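Local coordinates for MIP07328p (Drosophila melanogaster, PDB 6FKK), which probably acts as a chemorepellent axon guidance cue of the semaphorin family, binding cell-surface semaphorin receptors through its extracellular part, here the sema and PSI domains, at residues Q10-K15 with S439-L444; D188-N193 with L214-M219; D498-E503 with T516-Q521. All blocks are in the same frame, centred on the assembly; numbering follows the deposited sequence.

Interaction 1 of 3, residues Q10-K15 with S439-L444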
ATOM      1  N   GLN A  10      25.875   6.562 -12.973  1.00163.80           N
ATOM      2  CA  GLN A  10      25.273   7.889 -12.918  1.00156.99           C
ATOM      3  C   GLN A  10      24.658   8.155 -11.551  1.00143.34           C
ATOM      4  O   GLN A  10      24.712   9.284 -11.050  1.00136.18           O
ATOM      5  CB  GLN A  10      24.226   8.039 -14.024  1.00149.84           C
ATOM      6  CG  GLN A  10      23.657   9.447 -14.177  1.00143.43           C
ATOM      7  CD  GLN A  10      24.605  10.409 -14.880  1.00138.43           C
ATOM      8  OE1 GLN A  10      25.818  10.201 -14.913  1.00141.37           O
ATOM      9  NE2 GLN A  10      24.047  11.470 -15.453  1.00128.09           N
ATOM     10  N   THR A  11      24.075   7.132 -10.937  1.00133.43           N
ATOM     11  CA  THR A  11      23.590   7.198  -9.566  1.00126.09           C
ATOM     12  C   THR A  11      24.442   6.289  -8.692  1.00115.09           C
ATOM     13  O   THR A  11      24.811   5.184  -9.106  1.00105.81           O
ATOM     14  CB  THR A  11      22.118   6.784  -9.471  1.00122.34           C
ATOM     15  OG1 THR A  11      21.956   5.464 -10.006  1.00131.24           O
ATOM     16  CG2 THR A  11      21.239   7.755 -10.246  1.00108.98           C
ATOM     17  N   LYS A  12      24.756   6.758  -7.490  1.00110.38           N
ATOM     18  CA  LYS A  12      25.620   5.995  -6.599  1.00108.54           C
ATOM     19  C   LYS A  12      24.876   4.802  -6.010  1.00 89.82           C
ATOM     20  O   LYS A  12      23.676   4.872  -5.730  1.00 82.60           O
ATOM     21  CB  LYS A  12      26.154   6.893  -5.484  1.00120.23           C
ATOM     22  CG  LYS A  12      25.114   7.818  -4.876  1.00128.76           C
ATOM     23  CD  LYS A  12      25.688   8.595  -3.702  1.00136.84           C
ATOM     24  CE  LYS A  12      24.775   9.742  -3.301  1.00138.15           C
ATOM     25  NZ  LYS A  12      23.374   9.292  -3.077  1.00139.88           N
ATOM     26  N   GLN A  13      25.602   3.700  -5.827  1.00 82.80           N
ATOM     27  CA  GLN A  13      25.036   2.488  -5.247  1.00 64.71           C
ATOM     28  C   GLN A  13      25.044   2.583  -3.727  1.00 70.76           C
ATOM     29  O   GLN A  13      26.045   2.988  -3.126  1.00 76.71           O
ATOM     30  CB  GLN A  13      25.827   1.261  -5.704  1.00 69.17           C
ATOM     31  CG  GLN A  13      25.365  -0.054  -5.086  1.00 78.46           C
ATOM     32  CD  GLN A  13      24.225  -0.699  -5.852  1.00 93.52           C
ATOM     33  OE1 GLN A  13      24.138  -0.584  -7.075  1.00 97.21           O
ATOM     34  NE2 GLN A  13      23.344  -1.386  -5.133  1.00 92.73           N
ATOM     35  N   ASP A  14      23.932   2.202  -3.106  1.00 63.12           N
ATOM     36  CA  ASP A  14      23.798   2.301  -1.661  1.00 75.74           C
ATOM     37  C   ASP A  14      24.576   1.185  -0.970  1.00 92.99           C
ATOM     38  O   ASP A  14      24.784   0.103  -1.526  1.00 94.97           O
ATOM     39  CB  ASP A  14      22.323   2.252  -1.255  1.00 65.07           C
ATOM     40  CG  ASP A  14      22.077   2.815   0.134  1.00 89.68           C
ATOM     41  OD1 ASP A  14      23.063   3.119   0.839  1.00 98.19           O
ATOM     42  OD2 ASP A  14      20.896   2.963   0.519  1.00 94.14           O
ATOM     43  N   LYS A  15      25.010   1.464   0.258  1.00110.65           N
ATOM     44  CA  LYS A  15      25.804   0.519   1.043  1.00116.69           C
ATOM     45  C   LYS A  15      24.903  -0.609   1.528  1.00117.59           C
ATOM     46  O   LYS A  15      24.162  -0.456   2.501  1.00128.91           O
ATOM     47  CB  LYS A  15      26.468   1.236   2.215  1.00118.35           C
ATOM     48  CG  LYS A  15      27.356   0.349   3.074  1.00128.70           C
ATOM     49  CD  LYS A  15      28.572  -0.137   2.301  1.00137.65           C
ATOM     50  CE  LYS A  15      29.471  -0.998   3.175  1.00134.06           C
ATOM     51  NZ  LYS A  15      30.669  -1.482   2.435  1.00135.30           N
ATOM     52  N   SER A 439      17.811  11.706  -0.842  1.00 46.37           N
ATOM     53  CA  SER A 439      18.751  10.914  -1.624  1.00 60.90           C
ATOM     54  C   SER A 439      17.988  10.047  -2.614  1.00 61.56           C
ATOM     55  O   SER A 439      16.826   9.698  -2.390  1.00 66.38           O
ATOM     56  CB  SER A 439      19.624  10.028  -0.728  1.00 68.19           C
ATOM     57  OG  SER A 439      18.857   8.993  -0.139  1.00 55.68           O
ATOM     58  N   GLU A 440      18.662   9.704  -3.710  1.00 59.64           N
ATOM     59  CA  GLU A 440      18.164   8.717  -4.666  1.00 47.69           C
ATOM     60  C   GLU A 440      19.336   7.821  -5.039  1.00 54.93           C
ATOM     61  O   GLU A 440      20.224   8.239  -5.787  1.00 68.92           O
ATOM     62  CB  GLU A 440      17.562   9.377  -5.907  1.00 54.74           C
ATOM     63  CG  GLU A 440      16.941   8.381  -6.881  1.00 87.68           C
ATOM     64  CD  GLU A 440      16.348   9.042  -8.114  1.00102.20           C
ATOM     65  OE1 GLU A 440      17.091   9.254  -9.097  1.00 97.06           O
ATOM     66  OE2 GLU A 440      15.137   9.348  -8.099  1.00103.60           O
ATOM     67  N   MET A 441      19.344   6.600  -4.513  1.00 68.30           N
ATOM     68  CA  MET A 441      20.462   5.687  -4.690  1.00 69.58           C
ATOM     69  C   MET A 441      19.992   4.379  -5.306  1.00 66.29           C
ATOM     70  O   MET A 441      18.846   3.956  -5.119  1.00 67.62           O
ATOM     71  CB  MET A 441      21.160   5.399  -3.356  1.00 67.79           C
ATOM     72  CG  MET A 441      21.480   6.636  -2.538  1.00 78.65           C
ATOM     73  SD  MET A 441      22.617   6.265  -1.191  1.00 95.83           S
ATOM     74  CE  MET A 441      22.534   7.776  -0.234  1.00116.61           C
ATOM     75  N   GLN A 442      20.894   3.742  -6.046  1.00 66.68           N
ATOM     76  CA  GLN A 442      20.642   2.416  -6.590  1.00 63.97           C
ATOM     77  C   GLN A 442      20.852   1.383  -5.488  1.00 69.13           C
ATOM     78  O   GLN A 442      21.928   1.325  -4.884  1.00 75.15           O
ATOM     79  CB  GLN A 442      21.566   2.143  -7.773  1.00 53.00           C
ATOM     80  CG  GLN A 442      21.238   0.875  -8.537  1.00 63.63           C
ATOM     81  CD  GLN A 442      19.991   1.017  -9.381  1.00 68.71           C
ATOM     82  OE1 GLN A 442      19.774   2.048 -10.018  1.00 70.12           O
ATOM     83  NE2 GLN A 442      19.158  -0.017  -9.388  1.00 51.29           N
ATOM     84  N   VAL A 443      19.829   0.577  -5.220  1.00 59.90           N
ATOM     85  CA  VAL A 443      19.877  -0.446  -4.183  1.00 52.71           C
ATOM     86  C   VAL A 443      19.973  -1.844  -4.784  1.00 61.33           C
ATOM     87  O   VAL A 443      20.873  -2.613  -4.449  1.00 72.97           O
ATOM     88  CB  VAL A 443      18.660  -0.334  -3.240  1.00 48.88           C
ATOM     89  CG1 VAL A 443      18.600  -1.541  -2.318  1.00 49.86           C
ATOM     90  CG2 VAL A 443      18.733   0.952  -2.436  1.00 62.98           C
ATOM     91  N   LEU A 444      19.049  -2.186  -5.665  1.00 59.22           N
ATOM     92  CA  LEU A 444      19.033  -3.482  -6.326  1.00 52.88           C
ATOM     93  C   LEU A 444      19.828  -3.416  -7.620  1.00 66.80           C
ATOM     94  O   LEU A 444      20.194  -2.333  -8.084  1.00 71.95           O
ATOM     95  CB  LEU A 444      17.589  -3.900  -6.590  1.00 56.43           C
ATOM     96  CG  LEU A 444      16.682  -4.093  -5.374  1.00 54.16           C
ATOM     97  CD1 LEU A 444      15.337  -4.664  -5.802  1.00 48.47           C
ATOM     98  CD2 LEU A 444      17.349  -4.991  -4.348  1.00 56.61           C
TER
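Two backbone hydrogen bonds converge on Gln442 and define a single beta bridge with Gln13, the two CA atoms 4.6 Å apart. Gln442 N donates to Lys12 O over 3.0 Å, from above the carbonyl plane. Asp14 N gives the straighter bond, 169° at the hydrogen and 2.8 Å long to Gln442 O, lying in that carbonyl's plane. The touching parts run 76° apart, in keeping with a single bridge. In the seven-bladed propeller of sema domains, residues 439-442 end the outermost strand of the blade spanning 386-442, while residues 10-15 lead into strand 18-21, which completes the last blade beside strand 469-474.

Among side chains, Gln13, CG anti to its backbone N, bends at chi2 (86°) and brings NE2 within 2.8 Å of Val443 O, a weak bond by its angle. The Gln442 amide serves its own segment: NE2 reaches Leu444 O at 2.9 Å, and Lys414 bonds both Gln442 OE1 and Thr11 OG1, tying the segments indirectly.

Van der Waals contact centres on Met441: its SD lies 3.7 Å from CG of Asp14, and Lys12 NZ, its chain bent at chi4, lies beside Met441 CG and CE. Val443 CG2 lies alongside Asp14 CB.

Interaction 2 of 3, residues D188-N193 with L214-M219; sequences DLKQLN and LSMEVM
A methionine sulfur, not a hydrogen-bond donor, sits nearest the Leu189 carbonyl across this contact: Met216 SD is 3.3 Å from Leu189 O, with the CB of Leu189 farther off at 4.2 Å. The Met216 chain runs out extended through chi2 and then bends at chi3 (48°), which carries CE onto the aliphatic part of Lys190, 3.7 Å from its CG. The two side chains cross obliquely, and the methionine end touches the lysine methylenes rather than its ammonium.

Residues 189-191 have helical backbone angles, and an Asx turn leads into them: Asp188 OD1 accepts from Lys190 N at 3.1 Å, the donor standing well above the carboxylate plane.

At the other end of the contact Leu214 N donates to Asn193 O over 3.0 Å, nearly along the C=O axis. The Asn193 side chain, CG anti to its own N (chi1 -163°), lies across Leu214 at about a right angle, with CG 3.6 Å from Leu214 CB. Its ND2 reaches toward Met216 CG at 3.8 Å, so one amide spans both partners. Glu213 also accepts from Asn193 N.

Asn193 just precedes strand 196-203 and Leu214 ends strand 206-214, so their bond joins the chain at the open end of this antiparallel hairpin, part of the beta-propeller that forms the sema domain.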
ATOM      1  N   ASP A 188     -21.041  -8.359 -12.071  1.00 94.14           N
ATOM      2  CA  ASP A 188     -21.613  -7.018 -12.061  1.00 93.33           C
ATOM      3  C   ASP A 188     -20.470  -6.016 -12.120  1.00 82.07           C
ATOM      4  O   ASP A 188     -19.655  -5.942 -11.193  1.00 82.94           O
ATOM      5  CB  ASP A 188     -22.476  -6.793 -10.819  1.00103.00           C
ATOM      6  CG  ASP A 188     -23.226  -5.470 -10.854  1.00103.09           C
ATOM      7  OD1 ASP A 188     -23.081  -4.718 -11.841  1.00103.96           O
ATOM      8  OD2 ASP A 188     -23.968  -5.185  -9.891  1.00 99.97           O
ATOM      9  N   LEU A 189     -20.414  -5.247 -13.206  1.00 73.46           N
ATOM     10  CA  LEU A 189     -19.313  -4.323 -13.431  1.00 67.37           C
ATOM     11  C   LEU A 189     -19.500  -2.982 -12.732  1.00 64.75           C
ATOM     12  O   LEU A 189     -18.562  -2.178 -12.717  1.00 59.52           O
ATOM     13  CB  LEU A 189     -19.118  -4.102 -14.933  1.00 64.30           C
ATOM     14  CG  LEU A 189     -18.848  -5.368 -15.749  1.00 56.26           C
ATOM     15  CD1 LEU A 189     -18.740  -5.041 -17.227  1.00 49.93           C
ATOM     16  CD2 LEU A 189     -17.589  -6.068 -15.261  1.00 66.34           C
ATOM     17  N   LYS A 190     -20.676  -2.718 -12.159  1.00 64.65           N
ATOM     18  CA  LYS A 190     -20.866  -1.473 -11.421  1.00 43.39           C
ATOM     19  C   LYS A 190     -20.094  -1.490 -10.107  1.00 49.89           C
ATOM     20  O   LYS A 190     -19.573  -0.455  -9.674  1.00 57.34           O
ATOM     21  CB  LYS A 190     -22.355  -1.224 -11.173  1.00 62.81           C
ATOM     22  CG  LYS A 190     -23.099  -0.679 -12.386  1.00 80.46           C
ATOM     23  CD  LYS A 190     -24.530  -0.283 -12.051  1.00 91.50           C
ATOM     24  CE  LYS A 190     -25.387  -1.499 -11.747  1.00 94.23           C
ATOM     25  NZ  LYS A 190     -26.819  -1.130 -11.575  1.00 93.78           N
ATOM     26  N   GLN A 191     -20.004  -2.655  -9.464  1.00 57.18           N
ATOM     27  CA  GLN A 191     -19.242  -2.763  -8.224  1.00 52.17           C
ATOM     28  C   GLN A 191     -17.756  -2.958  -8.499  1.00 55.70           C
ATOM     29  O   GLN A 191     -16.912  -2.281  -7.901  1.00 55.29           O
ATOM     30  CB  GLN A 191     -19.783  -3.911  -7.368  1.00 54.17           C
ATOM     31  CG  GLN A 191     -21.131  -3.626  -6.725  1.00 60.30           C
ATOM     32  CD  GLN A 191     -21.525  -4.679  -5.707  1.00 56.25           C
ATOM     33  OE1 GLN A 191     -21.114  -5.836  -5.800  1.00 47.94           O
ATOM     34  NE2 GLN A 191     -22.321  -4.281  -4.721  1.00 74.04           N
ATOM     35  N   LEU A 192     -17.417  -3.876  -9.402  1.00 55.79           N
ATOM     36  CA  LEU A 192     -16.027  -4.172  -9.726  1.00 45.22           C
ATOM     37  C   LEU A 192     -15.910  -4.421 -11.222  1.00 46.43           C
ATOM     38  O   LEU A 192     -16.701  -5.179 -11.788  1.00 67.80           O
ATOM     39  CB  LEU A 192     -15.524  -5.390  -8.942  1.00 43.06           C
ATOM     40  CG  LEU A 192     -15.376  -5.208  -7.431  1.00 37.71           C
ATOM     41  CD1 LEU A 192     -15.097  -6.539  -6.753  1.00 38.29           C
ATOM     42  CD2 LEU A 192     -14.268  -4.218  -7.138  1.00 36.19           C
ATOM     43  N   ASN A 193     -14.920  -3.787 -11.853  1.00 66.09           N
ATOM     44  CA  ASN A 193     -14.713  -3.861 -13.302  1.00 62.60           C
ATOM     45  C   ASN A 193     -13.236  -4.150 -13.564  1.00 58.23           C
ATOM     46  O   ASN A 193     -12.440  -3.221 -13.727  1.00 56.70           O
ATOM     47  CB  ASN A 193     -15.163  -2.567 -13.977  1.00 65.43           C
ATOM     48  CG  ASN A 193     -15.355  -2.722 -15.472  1.00 66.30           C
ATOM     49  OD1 ASN A 193     -14.804  -3.630 -16.093  1.00 59.69           O
ATOM     50  ND2 ASN A 193     -16.143  -1.828 -16.060  1.00 69.81           N
ATOM     51  N   LEU A 214     -11.397  -0.521 -14.348  1.00 48.69           N
ATOM     52  CA  LEU A 214     -11.944   0.158 -15.511  1.00 48.02           C
ATOM     53  C   LEU A 214     -13.091   1.072 -15.100  1.00 53.62           C
ATOM     54  O   LEU A 214     -13.757   0.856 -14.084  1.00 60.50           O
ATOM     55  CB  LEU A 214     -12.426  -0.856 -16.547  1.00 64.31           C
ATOM     56  CG  LEU A 214     -11.349  -1.765 -17.142  1.00 61.28           C
ATOM     57  CD1 LEU A 214     -11.958  -2.743 -18.139  1.00 45.40           C
ATOM     58  CD2 LEU A 214     -10.245  -0.941 -17.793  1.00 43.43           C
ATOM     59  N   SER A 215     -13.323   2.101 -15.908  1.00 59.96           N
ATOM     60  CA  SER A 215     -14.275   3.150 -15.577  1.00 81.61           C
ATOM     61  C   SER A 215     -15.554   2.985 -16.383  1.00 97.97           C
ATOM     62  O   SER A 215     -15.509   2.756 -17.595  1.00117.85           O
ATOM     63  CB  SER A 215     -13.677   4.531 -15.840  1.00 98.95           C
ATOM     64  OG  SER A 215     -14.647   5.540 -15.619  1.00111.62           O
ATOM     65  N   MET A 216     -16.690   3.106 -15.700  1.00110.22           N
ATOM     66  CA  MET A 216     -17.983   3.231 -16.353  1.00133.97           C
ATOM     67  C   MET A 216     -18.461   4.672 -16.429  1.00146.62           C
ATOM     68  O   MET A 216     -19.172   5.027 -17.374  1.00137.54           O
ATOM     69  CB  MET A 216     -19.037   2.401 -15.615  1.00139.82           C
ATOM     70  CG  MET A 216     -18.789   0.907 -15.629  1.00132.29           C
ATOM     71  SD  MET A 216     -20.063   0.015 -14.717  1.00128.50           S
ATOM     72  CE  MET A 216     -21.552   0.757 -15.387  1.00137.36           C
ATOM     73  N   GLU A 217     -18.068   5.506 -15.464  1.00158.73           N
ATOM     74  CA  GLU A 217     -18.585   6.868 -15.381  1.00162.69           C
ATOM     75  C   GLU A 217     -18.186   7.724 -16.576  1.00158.02           C
ATOM     76  O   GLU A 217     -18.801   8.772 -16.800  1.00153.88           O
ATOM     77  CB  GLU A 217     -18.112   7.527 -14.084  1.00161.46           C
ATOM     78  CG  GLU A 217     -16.606   7.488 -13.876  1.00155.38           C
ATOM     79  CD  GLU A 217     -16.190   8.113 -12.559  1.00147.91           C
ATOM     80  OE1 GLU A 217     -17.024   8.802 -11.940  1.00150.97           O
ATOM     81  OE2 GLU A 217     -15.033   7.914 -12.138  1.00139.83           O
ATOM     82  N   VAL A 218     -17.170   7.314 -17.340  1.00157.75           N
ATOM     83  CA  VAL A 218     -16.858   8.024 -18.571  1.00160.16           C
ATOM     84  C   VAL A 218     -18.027   7.875 -19.541  1.00180.76           C
ATOM     85  O   VAL A 218     -18.716   6.846 -19.571  1.00188.62           O
ATOM     86  CB  VAL A 218     -15.545   7.520 -19.195  1.00133.26           C
ATOM     87  CG1 VAL A 218     -14.351   8.065 -18.427  1.00101.08           C
ATOM     88  CG2 VAL A 218     -15.514   6.003 -19.214  1.00138.11           C
ATOM     89  N   MET A 219     -18.258   8.925 -20.334  1.00180.38           N
ATOM     90  CA  MET A 219     -19.442   8.980 -21.189  1.00178.55           C
ATOM     91  C   MET A 219     -19.499   7.798 -22.150  1.00180.16           C
ATOM     92  O   MET A 219     -20.514   7.096 -22.230  1.00174.15           O
ATOM     93  CB  MET A 219     -19.462  10.302 -21.959  1.00176.49           C
ATOM     94  CG  MET A 219     -18.077  10.826 -22.311  1.00171.75           C
ATOM     95  SD  MET A 219     -18.080  11.978 -23.697  1.00177.51           S
ATOM     96  CE  MET A 219     -18.461  10.866 -25.048  1.00172.03           C
TER

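Interaction 3 of 3, residues D498-E503 with T516-Q521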
ATOM      1  N   ASP A 498      27.681  17.821  14.319  1.00 74.31           N
ATOM      2  CA  ASP A 498      28.254  18.320  15.562  1.00 77.54           C
ATOM      3  C   ASP A 498      29.552  19.060  15.263  1.00 85.19           C
ATOM      4  O   ASP A 498      30.441  18.527  14.592  1.00103.74           O
ATOM      5  CB  ASP A 498      28.506  17.164  16.534  1.00 79.04           C
ATOM      6  CG  ASP A 498      28.896  17.639  17.926  1.00 84.41           C
ATOM      7  OD1 ASP A 498      28.924  18.865  18.157  1.00 87.91           O
ATOM      8  OD2 ASP A 498      29.168  16.783  18.797  1.00 93.41           O
ATOM      9  N   LEU A 499      29.658  20.294  15.754  1.00 81.96           N
ATOM     10  CA  LEU A 499      30.892  21.048  15.570  1.00 84.89           C
ATOM     11  C   LEU A 499      31.942  20.670  16.603  1.00101.56           C
ATOM     12  O   LEU A 499      33.141  20.798  16.334  1.00 91.14           O
ATOM     13  CB  LEU A 499      30.609  22.548  15.626  1.00 88.01           C
ATOM     14  CG  LEU A 499      29.833  23.110  14.436  1.00 82.74           C
ATOM     15  CD1 LEU A 499      29.634  24.613  14.578  1.00 84.05           C
ATOM     16  CD2 LEU A 499      30.559  22.779  13.146  1.00 82.30           C
ATOM     17  N   GLN A 500      31.514  20.206  17.779  1.00101.15           N
ATOM     18  CA  GLN A 500      32.464  19.764  18.794  1.00102.98           C
ATOM     19  C   GLN A 500      33.240  18.544  18.319  1.00103.63           C
ATOM     20  O   GLN A 500      34.468  18.488  18.441  1.00101.20           O
ATOM     21  CB  GLN A 500      31.738  19.458  20.102  1.00104.15           C
ATOM     22  CG  GLN A 500      31.302  20.682  20.881  1.00109.61           C
ATOM     23  CD  GLN A 500      30.807  20.327  22.267  1.00119.44           C
ATOM     24  OE1 GLN A 500      30.495  19.171  22.552  1.00130.92           O
ATOM     25  NE2 GLN A 500      30.741  21.321  23.141  1.00119.01           N
ATOM     26  N   THR A 501      32.538  17.549  17.787  1.00 98.62           N
ATOM     27  CA  THR A 501      33.156  16.356  17.222  1.00 92.55           C
ATOM     28  C   THR A 501      32.738  16.259  15.765  1.00 95.39           C
ATOM     29  O   THR A 501      31.544  16.149  15.467  1.00120.06           O
ATOM     30  CB  THR A 501      32.740  15.094  17.980  1.00 90.50           C
ATOM     31  OG1 THR A 501      31.371  14.789  17.690  1.00 86.70           O
ATOM     32  CG2 THR A 501      32.897  15.298  19.476  1.00102.76           C
ATOM     33  N   HIS A 502      33.714  16.301  14.859  1.00 94.40           N
ATOM     34  CA  HIS A 502      33.432  16.263  13.426  1.00120.82           C
ATOM     35  C   HIS A 502      32.821  14.908  13.078  1.00120.22           C
ATOM     36  O   HIS A 502      33.487  13.982  12.608  1.00131.86           O
ATOM     37  CB  HIS A 502      34.692  16.549  12.624  1.00135.68           C
ATOM     38  CG  HIS A 502      35.151  17.971  12.726  1.00150.84           C
ATOM     39  ND1 HIS A 502      34.779  18.938  11.818  1.00151.43           N
ATOM     40  CD2 HIS A 502      35.933  18.592  13.640  1.00157.05           C
ATOM     41  CE1 HIS A 502      35.322  20.092  12.161  1.00157.75           C
ATOM     42  NE2 HIS A 502      36.026  19.910  13.264  1.00158.89           N
ATOM     43  N   GLU A 503      31.515  14.802  13.312  1.00 80.20           N
ATOM     44  CA  GLU A 503      30.783  13.556  13.121  1.00 87.96           C
ATOM     45  C   GLU A 503      29.322  13.888  12.858  1.00 96.94           C
ATOM     46  O   GLU A 503      28.696  14.594  13.653  1.00 94.39           O
ATOM     47  CB  GLU A 503      30.923  12.651  14.351  1.00 99.91           C
ATOM     48  CG  GLU A 503      30.145  11.348  14.275  1.00123.04           C
ATOM     49  CD  GLU A 503      30.192  10.563  15.574  1.00133.33           C
ATOM     50  OE1 GLU A 503      30.595  11.138  16.609  1.00132.39           O
ATOM     51  OE2 GLU A 503      29.824   9.370  15.561  1.00135.65           O
ATOM     52  N   THR A 516      22.357  19.823  21.983  1.00 83.66           N
ATOM     53  CA  THR A 516      22.498  19.990  20.542  1.00 89.95           C
ATOM     54  C   THR A 516      22.733  21.443  20.142  1.00 90.61           C
ATOM     55  O   THR A 516      22.479  21.813  18.991  1.00 87.43           O
ATOM     56  CB  THR A 516      21.263  19.447  19.820  1.00 85.54           C
ATOM     57  OG1 THR A 516      20.133  20.281  20.109  1.00 71.80           O
ATOM     58  CG2 THR A 516      20.962  18.026  20.273  1.00 71.96           C
ATOM     59  N   LYS A 517      23.213  22.276  21.070  1.00 84.07           N
ATOM     60  CA  LYS A 517      23.428  23.685  20.755  1.00 86.15           C
ATOM     61  C   LYS A 517      24.554  23.876  19.749  1.00 86.42           C
ATOM     62  O   LYS A 517      24.549  24.854  18.992  1.00 85.39           O
ATOM     63  CB  LYS A 517      23.717  24.474  22.034  1.00100.16           C
ATOM     64  CG  LYS A 517      22.513  24.636  22.947  1.00106.27           C
ATOM     65  CD  LYS A 517      21.352  25.282  22.204  1.00116.84           C
ATOM     66  CE  LYS A 517      20.115  25.403  23.084  1.00119.93           C
ATOM     67  NZ  LYS A 517      20.331  26.315  24.243  1.00121.04           N
ATOM     68  N   THR A 518      25.520  22.961  19.721  1.00 96.03           N
ATOM     69  CA  THR A 518      26.638  23.032  18.791  1.00 95.59           C
ATOM     70  C   THR A 518      26.362  22.307  17.477  1.00 90.00           C
ATOM     71  O   THR A 518      27.303  22.050  16.718  1.00 86.99           O
ATOM     72  CB  THR A 518      27.903  22.462  19.442  1.00 86.09           C
ATOM     73  OG1 THR A 518      27.654  21.121  19.884  1.00 85.34           O
ATOM     74  CG2 THR A 518      28.322  23.314  20.632  1.00 89.89           C
ATOM     75  N   TYR A 519      25.107  21.980  17.190  1.00 86.38           N
ATOM     76  CA  TYR A 519      24.754  21.219  16.001  1.00 79.58           C
ATOM     77  C   TYR A 519      24.271  22.151  14.895  1.00 71.77           C
ATOM     78  O   TYR A 519      23.773  23.250  15.154  1.00 72.34           O
ATOM     79  CB  TYR A 519      23.673  20.178  16.307  1.00 72.32           C
ATOM     80  CG  TYR A 519      24.115  19.019  17.184  1.00 84.22           C
ATOM     81  CD1 TYR A 519      25.302  19.069  17.905  1.00 75.89           C
ATOM     82  CD2 TYR A 519      23.342  17.869  17.280  1.00 70.61           C
ATOM     83  CE1 TYR A 519      25.700  18.011  18.704  1.00 77.45           C
ATOM     84  CE2 TYR A 519      23.733  16.806  18.074  1.00 72.14           C
ATOM     85  CZ  TYR A 519      24.913  16.883  18.783  1.00 78.74           C
ATOM     86  OH  TYR A 519      25.307  15.826  19.573  1.00 78.50           O
ATOM     87  N   LEU A 520      24.419  21.695  13.651  1.00 69.97           N
ATOM     88  CA  LEU A 520      24.003  22.454  12.481  1.00 68.55           C
ATOM     89  C   LEU A 520      23.110  21.598  11.596  1.00 76.45           C
ATOM     90  O   LEU A 520      23.401  20.422  11.357  1.00 80.74           O
ATOM     91  CB  LEU A 520      25.211  22.947  11.672  1.00 70.26           C
ATOM     92  CG  LEU A 520      26.067  24.051  12.293  1.00 80.54           C
ATOM     93  CD1 LEU A 520      27.214  24.413  11.364  1.00 85.19           C
ATOM     94  CD2 LEU A 520      25.219  25.275  12.604  1.00 73.93           C
ATOM     95  N   GLN A 521      22.024  22.197  11.111  1.00 73.33           N
ATOM     96  CA  GLN A 521      21.125  21.535  10.175  1.00 66.86           C
ATOM     97  C   GLN A 521      20.331  22.601   9.436  1.00 69.27           C
ATOM     98  O   GLN A 521      19.921  23.599  10.032  1.00 90.41           O
ATOM     99  CB  GLN A 521      20.177  20.562  10.886  1.00 58.95           C
ATOM    100  CG  GLN A 521      19.268  19.782   9.946  1.00 56.04           C
ATOM    101  CD  GLN A 521      18.348  18.825  10.681  1.00 56.26           C
ATOM    102  OE1 GLN A 521      17.355  19.237  11.280  1.00 55.48           O
ATOM    103  NE2 GLN A 521      18.677  17.539  10.638  1.00 69.50           N
TER
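The carboxylate of Asp498 gathers the main polar bonds. OD1 accepts from two donors, both above the carboxylate plane: Thr518 OG1 across the contact at 3.1 Å, and Gln500 N at 2.9 Å, the latter forming an Asx turn. OD2 takes Thr501 OG1 at 3.2 Å and forms a salt bridge with Lys505. Leu499 N donates to Thr518 O over 3.1 Å, 160° at the hydrogen. Asp498 and Tyr519 form an antiparallel non-hydrogen-bonded pair, where strand 519-520 joins strand 495-498 at the edge of the small sheet of the PSI (plexin repeat) domain.

The same carboxylate meets the Tyr519 ring obliquely, planes 48° apart, with Asp498 CG 3.3 Å from Tyr519 CE1. Thr516 CA covers one face of that ring, and Tyr519 OH bonds His512. Farther out, Leu499 CD1 touches Leu520 CD1 at 4.0 Å, while the Gln500 side chain crosses that of Thr518 at about a right angle, CG nearest Thr518 OG1.

An alanine at Asp498 would remove the carboxylate and would probably loosen the turn through Gln500, the tie to Thr518 and the links to Thr501 and Lys505. With three donors and a lysine around it, this buried carboxylate is likely to stay ionised.

Interactions 1 and 2 both belong to the sema domain but lie on opposite sides of the chain's centre, their own centres 41 Å apart and their nearest atoms about 28 Å apart. Along the sequence, interaction 1 joins segments 424 residues apart at their closest ends and so brackets interaction 2, which spans only one hairpin. Interaction 3 follows both and lies in the PSI domain, on the same side as interaction 1: their nearest atoms come within about 13 Å without touching, against about 42 Å from interaction 2. None surrounds an active site. At 188-193 the Asn193 side chain is about 8 Å from an N-acetylglucosamine of a glycan attached to the protein.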